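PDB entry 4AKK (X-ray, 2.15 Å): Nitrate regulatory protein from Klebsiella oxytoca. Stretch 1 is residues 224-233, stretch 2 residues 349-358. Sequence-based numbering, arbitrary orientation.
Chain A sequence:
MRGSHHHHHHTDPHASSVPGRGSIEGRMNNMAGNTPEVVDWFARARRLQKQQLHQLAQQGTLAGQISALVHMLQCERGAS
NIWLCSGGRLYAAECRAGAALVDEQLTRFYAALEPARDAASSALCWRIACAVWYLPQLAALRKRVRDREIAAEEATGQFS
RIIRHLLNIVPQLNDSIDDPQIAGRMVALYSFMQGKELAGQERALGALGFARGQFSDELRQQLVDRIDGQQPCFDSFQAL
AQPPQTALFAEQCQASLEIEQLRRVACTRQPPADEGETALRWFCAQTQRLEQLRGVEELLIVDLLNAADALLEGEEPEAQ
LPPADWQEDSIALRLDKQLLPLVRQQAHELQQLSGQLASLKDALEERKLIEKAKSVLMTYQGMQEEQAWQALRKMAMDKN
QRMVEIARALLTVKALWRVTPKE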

ATOM      1  N   VAL A 224      13.914   2.163 -19.731  1.00 31.56           N
ATOM      2  CA  VAL A 224      13.013   3.201 -19.293  1.00 33.21           C
ATOM      3  C   VAL A 224      12.349   2.843 -17.959  1.00 34.35           C
ATOM      4  O   VAL A 224      12.197   3.697 -17.089  1.00 35.39           O
ATOM      5  CB  VAL A 224      11.924   3.440 -20.361  1.00 38.18           C
ATOM      6  CG1 VAL A 224      10.760   4.240 -19.787  1.00 32.85           C
ATOM      7  CG2 VAL A 224      12.531   4.133 -21.580  1.00 41.04           C
ATOM      8  N   ASP A 225      11.940   1.586 -17.813  1.00 33.86           N
ATOM      9  CA  ASP A 225      11.220   1.167 -16.611  1.00 39.72           C
ATOM     10  C   ASP A 225      12.140   1.224 -15.385  1.00 35.33           C
ATOM     11  O   ASP A 225      11.703   1.540 -14.285  1.00 35.53           O
ATOM     12  CB  ASP A 225      10.646  -0.253 -16.762  1.00 36.34           C
ATOM     13  CG  ASP A 225       9.558  -0.362 -17.842  1.00 44.21           C
ATOM     14  OD1 ASP A 225       8.886   0.649 -18.171  1.00 37.98           O
ATOM     15  OD2 ASP A 225       9.386  -1.495 -18.360  1.00 45.12           O
ATOM     16  N   ARG A 226      13.411   0.903 -15.582  1.00 32.97           N
ATOM     17  CA  ARG A 226      14.389   0.956 -14.497  1.00 33.91           C
ATOM     18  C   ARG A 226      14.635   2.398 -14.103  1.00 31.25           C
ATOM     19  O   ARG A 226      14.798   2.713 -12.923  1.00 32.60           O
ATOM     20  CB  ARG A 226      15.708   0.298 -14.913  1.00 32.86           C
ATOM     21  CG  ARG A 226      15.597  -1.180 -15.259  1.00 34.11           C
ATOM     22  CD  ARG A 226      14.665  -1.874 -14.299  1.00 37.06           C
ATOM     23  NE  ARG A 226      14.569  -3.316 -14.501  1.00 37.30           N
ATOM     24  CZ  ARG A 226      13.782  -3.905 -15.399  1.00 43.44           C
ATOM     25  NH1 ARG A 226      13.042  -3.178 -16.232  1.00 35.83           N
ATOM     26  NH2 ARG A 226      13.757  -5.226 -15.480  1.00 45.19           N
ATOM     27  N   ILE A 227      14.628   3.286 -15.087  1.00 31.41           N
ATOM     28  CA  ILE A 227      14.871   4.702 -14.806  1.00 36.32           C
ATOM     29  C   ILE A 227      13.686   5.364 -14.087  1.00 35.94           C
ATOM     30  O   ILE A 227      13.864   6.039 -13.080  1.00 31.65           O
ATOM     31  CB  ILE A 227      15.240   5.491 -16.080  1.00 31.08           C
ATOM     32  CG1 ILE A 227      16.583   4.990 -16.624  1.00 34.29           C
ATOM     33  CG2 ILE A 227      15.277   7.003 -15.785  1.00 28.95           C
ATOM     34  CD1 ILE A 227      16.768   5.192 -18.138  1.00 31.57           C
ATOM     35  N   ASP A 228      12.480   5.162 -14.601  1.00 36.23           N
ATOM     36  CA  ASP A 228      11.284   5.699 -13.951  1.00 34.51           C
ATOM     37  C   ASP A 228      11.083   5.110 -12.559  1.00 31.28           C
ATOM     38  O   ASP A 228      10.614   5.789 -11.663  1.00 38.14           O
ATOM     39  CB  ASP A 228      10.046   5.421 -14.801  1.00 37.69           C
ATOM     40  CG  ASP A 228      10.060   6.178 -16.115  1.00 44.94           C
ATOM     41  OD1 ASP A 228      10.770   7.209 -16.206  1.00 53.08           O
ATOM     42  OD2 ASP A 228       9.349   5.740 -17.047  1.00 48.42           O
ATOM     43  N   GLY A 229      11.432   3.841 -12.386  1.00 32.52           N
ATOM     44  CA  GLY A 229      11.262   3.178 -11.104  1.00 36.69           C
ATOM     45  C   GLY A 229      12.071   3.805  -9.983  1.00 34.39           C
ATOM     46  O   GLY A 229      11.681   3.753  -8.813  1.00 29.91           O
ATOM     47  N   GLN A 230      13.209   4.390 -10.342  1.00 31.51           N
ATOM     48  CA  GLN A 230      14.060   5.069  -9.378  1.00 32.40           C
ATOM     49  C   GLN A 230      13.349   6.232  -8.685  1.00 33.07           C
ATOM     50  O   GLN A 230      13.559   6.474  -7.491  1.00 31.03           O
ATOM     51  CB  GLN A 230      15.337   5.559 -10.065  1.00 31.28           C
ATOM     52  CG  GLN A 230      16.253   4.425 -10.498  1.00 33.71           C
ATOM     53  CD  GLN A 230      17.269   4.859 -11.529  1.00 33.11           C
ATOM     54  OE1 GLN A 230      17.779   5.977 -11.477  1.00 31.19           O
ATOM     55  NE2 GLN A 230      17.584   3.968 -12.465  1.00 27.54           N
ATOM     56  N   GLN A 231      12.513   6.948  -9.438  1.00 32.21           N
ATOM     57  CA  GLN A 231      11.840   8.141  -8.923  1.00 41.47           C
ATOM     58  C   GLN A 231      11.110   7.922  -7.595  1.00 37.36           C
ATOM     59  O   GLN A 231      11.404   8.598  -6.614  1.00 35.80           O
ATOM     60  CB  GLN A 231      10.865   8.721  -9.959  1.00 43.84           C
ATOM     61  CG  GLN A 231      11.493   9.684 -10.950  1.00 51.97           C
ATOM     62  CD  GLN A 231      11.775  11.062 -10.361  1.00 50.46           C
ATOM     63  OE1 GLN A 231      11.238  11.331  -9.171  1.00 59.82           O
ATOM     64  NE2 GLN A 231      12.472  11.872 -10.973  1.00 48.18           N
ATOM     65  N   PRO A 232      10.132   7.001  -7.565  1.00 33.44           N
ATOM     66  CA  PRO A 232       9.438   6.763  -6.291  1.00 33.79           C
ATOM     67  C   PRO A 232      10.376   6.258  -5.185  1.00 32.97           C
ATOM     68  O   PRO A 232      10.126   6.535  -4.018  1.00 34.00           O
ATOM     69  CB  PRO A 232       8.381   5.701  -6.659  1.00 32.85           C
ATOM     70  CG  PRO A 232       8.870   5.112  -7.970  1.00 36.94           C
ATOM     71  CD  PRO A 232       9.465   6.302  -8.672  1.00 35.06           C
ATOM     72  N   CYS A 233      11.444   5.543  -5.540  1.00 27.58           N
ATOM     73  CA  CYS A 233      12.402   5.092  -4.530  1.00 32.27           C
ATOM     74  C   CYS A 233      13.108   6.270  -3.849  1.00 34.73           C
ATOM     75  O   CYS A 233      13.179   6.328  -2.616  1.00 27.97           O
ATOM     76  CB  CYS A 233      13.446   4.148  -5.138  1.00 29.55           C
ATOM     77  SG  CYS A 233      12.767   2.586  -5.741  1.00 31.57           S
ATOM     78  N   GLU A 349       4.531  -0.214  -1.332  1.00 39.22           N
ATOM     79  CA  GLU A 349       4.549   0.166  -2.729  1.00 39.37           C
ATOM     80  C   GLU A 349       5.901  -0.128  -3.391  1.00 36.63           C
ATOM     81  O   GLU A 349       5.943  -0.510  -4.560  1.00 34.13           O
ATOM     82  CB  GLU A 349       4.169   1.640  -2.899  1.00 41.43           C
ATOM     83  CG  GLU A 349       2.701   1.949  -2.650  1.00 51.83           C
ATOM     84  CD  GLU A 349       2.439   3.442  -2.508  1.00 59.77           C
ATOM     85  OE1 GLU A 349       3.413   4.201  -2.296  1.00 62.88           O
ATOM     86  OE2 GLU A 349       1.263   3.860  -2.602  1.00 61.18           O
ATOM     87  N   LEU A 350       7.004   0.035  -2.660  1.00 33.40           N
ATOM     88  CA  LEU A 350       8.318  -0.145  -3.285  1.00 33.55           C
ATOM     89  C   LEU A 350       8.601  -1.621  -3.532  1.00 36.30           C
ATOM     90  O   LEU A 350       9.189  -1.996  -4.552  1.00 31.93           O
ATOM     91  CB  LEU A 350       9.429   0.501  -2.461  1.00 32.78           C
ATOM     92  CG  LEU A 350       9.307   2.026  -2.354  1.00 38.05           C
ATOM     93  CD1 LEU A 350      10.567   2.595  -1.744  1.00 31.50           C
ATOM     94  CD2 LEU A 350       9.017   2.663  -3.714  1.00 29.26           C
ATOM     95  N   GLN A 351       8.170  -2.452  -2.589  1.00 42.19           N
ATOM     96  CA  GLN A 351       8.199  -3.900  -2.755  1.00 45.57           C
ATOM     97  C   GLN A 351       7.296  -4.335  -3.907  1.00 36.13           C
ATOM     98  O   GLN A 351       7.624  -5.235  -4.652  1.00 42.08           O
ATOM     99  CB  GLN A 351       7.733  -4.575  -1.470  1.00 46.84           C
ATOM    100  CG  GLN A 351       8.800  -4.660  -0.405  1.00 50.09           C
ATOM    101  CD  GLN A 351       9.571  -5.959  -0.488  1.00 53.08           C
ATOM    102  OE1 GLN A 351       9.065  -7.015  -0.108  1.00 48.72           O
ATOM    103  NE2 GLN A 351      10.803  -5.889  -0.985  1.00 50.61           N
ATOM    104  N   GLN A 352       6.147  -3.690  -4.034  1.00 43.45           N
ATOM    105  CA  GLN A 352       5.212  -4.009  -5.103  1.00 42.42           C
ATOM    106  C   GLN A 352       5.859  -3.707  -6.459  1.00 40.52           C
ATOM    107  O   GLN A 352       5.848  -4.535  -7.369  1.00 36.03           O
ATOM    108  CB  GLN A 352       3.922  -3.208  -4.917  1.00 38.16           C
ATOM    109  CG  GLN A 352       2.843  -3.488  -5.948  1.00 50.81           C
ATOM    110  CD  GLN A 352       1.557  -2.731  -5.668  1.00 55.08           C
ATOM    111  OE1 GLN A 352       1.566  -1.694  -5.001  1.00 56.16           O
ATOM    112  NE2 GLN A 352       0.439  -3.246  -6.179  1.00 55.03           N
ATOM    113  N   LEU A 353       6.429  -2.511  -6.571  1.00 39.24           N
ATOM    114  CA  LEU A 353       7.109  -2.068  -7.778  1.00 36.71           C
ATOM    115  C   LEU A 353       8.242  -3.024  -8.157  1.00 34.33           C
ATOM    116  O   LEU A 353       8.431  -3.358  -9.327  1.00 33.82           O
ATOM    117  CB  LEU A 353       7.678  -0.663  -7.552  1.00 36.12           C
ATOM    118  CG  LEU A 353       8.596  -0.142  -8.663  1.00 42.77           C
ATOM    119  CD1 LEU A 353       7.845  -0.068 -10.001  1.00 42.93           C
ATOM    120  CD2 LEU A 353       9.212   1.223  -8.282  1.00 39.55           C
ATOM    121  N   SER A 354       8.981  -3.448  -7.140  1.00 34.13           N
ATOM    122  CA  SER A 354      10.082  -4.376  -7.263  1.00 38.51           C
ATOM    123  C   SER A 354       9.638  -5.698  -7.875  1.00 35.33           C
ATOM    124  O   SER A 354      10.252  -6.182  -8.820  1.00 34.99           O
ATOM    125  CB  SER A 354      10.687  -4.633  -5.881  1.00 37.54           C
ATOM    126  OG  SER A 354      11.805  -5.498  -5.983  1.00 40.10           O
ATOM    127  N   GLY A 355       8.577  -6.278  -7.322  1.00 39.34           N
ATOM    128  CA  GLY A 355       8.008  -7.501  -7.858  1.00 38.91           C
ATOM    129  C   GLY A 355       7.535  -7.343  -9.292  1.00 39.52           C
ATOM    130  O   GLY A 355       7.817  -8.185 -10.133  1.00 39.59           O
ATOM    131  N   GLN A 356       6.812  -6.261  -9.572  1.00 39.85           N
ATOM    132  CA  GLN A 356       6.293  -6.015 -10.915  1.00 32.00           C
ATOM    133  C   GLN A 356       7.401  -5.979 -11.964  1.00 38.57           C
ATOM    134  O   GLN A 356       7.226  -6.524 -13.051  1.00 37.22           O
ATOM    135  CB  GLN A 356       5.506  -4.703 -10.958  1.00 34.13           C
ATOM    136  CG  GLN A 356       4.227  -4.725 -10.140  1.00 42.43           C
ATOM    137  CD  GLN A 356       3.603  -3.352 -10.005  1.00 47.65           C
ATOM    138  OE1 GLN A 356       4.289  -2.331 -10.094  1.00 45.69           O
ATOM    139  NE2 GLN A 356       2.293  -3.318  -9.788  1.00 46.37           N
ATOM    140  N   LEU A 357       8.528  -5.330 -11.646  1.00 36.25           N
ATOM    141  CA  LEU A 357       9.634  -5.207 -12.603  1.00 38.72           C
ATOM    142  C   LEU A 357      10.314  -6.550 -12.825  1.00 37.12           C
ATOM    143  O   LEU A 357      11.026  -6.745 -13.806  1.00 35.77           O
ATOM    144  CB  LEU A 357      10.674  -4.173 -12.143  1.00 36.48           C
ATOM    145  CG  LEU A 357      10.212  -2.714 -12.099  1.00 38.09           C
ATOM    146  CD1 LEU A 357      11.159  -1.852 -11.261  1.00 39.11           C
ATOM    147  CD2 LEU A 357      10.052  -2.150 -13.505  1.00 36.48           C
ATOM    148  N   ALA A 358      10.090  -7.470 -11.896  1.00 38.31           N
ATOM    149  CA  ALA A 358      10.714  -8.777 -11.945  1.00 40.26           C
ATOM    150  C   ALA A 358       9.818  -9.808 -12.633  1.00 40.29           C
ATOM    151  O   ALA A 358      10.258 -10.919 -12.924  1.00 42.22           O
ATOM    152  CB  ALA A 358      11.053  -9.236 -10.539  1.00 39.15           C
TER

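At the centre of the contact, Leu-353 points toward the first helix and lies opposite Gly-229, their CA atoms 7.5 Å apart. Leu-353 packs directly on the backbone here: its CD2 lies 3.6 Å from O of Gly-229. The same methyl also meets the proline ring, with Leu-353 CD2 3.9 Å from CG of Pro-232, and so bridges two positions on neighbouring turns. A CB on Gly-229 would point into this space, about 3.9 Å from Leu-353 CD2 and 3.6 Å from Leu-357 CD1; its tighter approach would be within its own helix, 3.1 Å from the ideal CB of Gly-229 to O of Asp-225.

The two helices run nearly antiparallel, at 169° between their N-to-C directions, and their axes come no closer than 10.5 Å. At that separation the contact depends on side chains reaching across the gap, and three leucines of the second helix, Leu-350, Leu-353 and Leu-357, supply the reach. They follow one another at intervals of three and four residues, so they lie along one side of the helix.

Leu-350 extends the apolar packing toward the C-terminal end of the first stretch. Its CA-to-CB bond points sideways, but the m,t rotamer brings the end of the side chain nearer the partner. There Leu-350 CD2 lies 4.0 Å from O of Pro-232, 4.3 Å from CB of Pro-232 and 4.3 Å from SG of Cys-233, while CD1 of Leu-350 approaches CA of Cys-233 at 4.2 Å. The backbones come close here, with the CA atoms of Cys-233 and Leu-350 6.8 Å apart. The first helix is kinked at Pro-232, whose ring nitrogen carries no hydrogen and makes no bond to the preceding turn.

At the other end, Leu-357 has the largest area covered by the opposing stretch, 82 Å², and marks the passage to polar surroundings. Leu-357 CD2 packs against CB of Asp-225 at 3.8 Å; the carboxylate atom OD1 of Asp-225 is hydrogen-bonded elsewhere in the structure. Arg-226 starts out pointing away from the second helix, yet its long side chain bends back. Leu-357 CD2 lies over one face of the guanidinium, 4.2 Å from NH1 of Arg-226. NH2 of Arg-226 stands 3.5 Å from O of Leu-357, at the outer edge of the contact.

No hydrogen bond joins the two stretches. Their association buries 340 Å² in total, counting both sides, and rests on van der Waals packing of leucine side chains against backbone, proline, cysteine and CB of Asp-225, with the Arg-226 guanidinium at the polar edge.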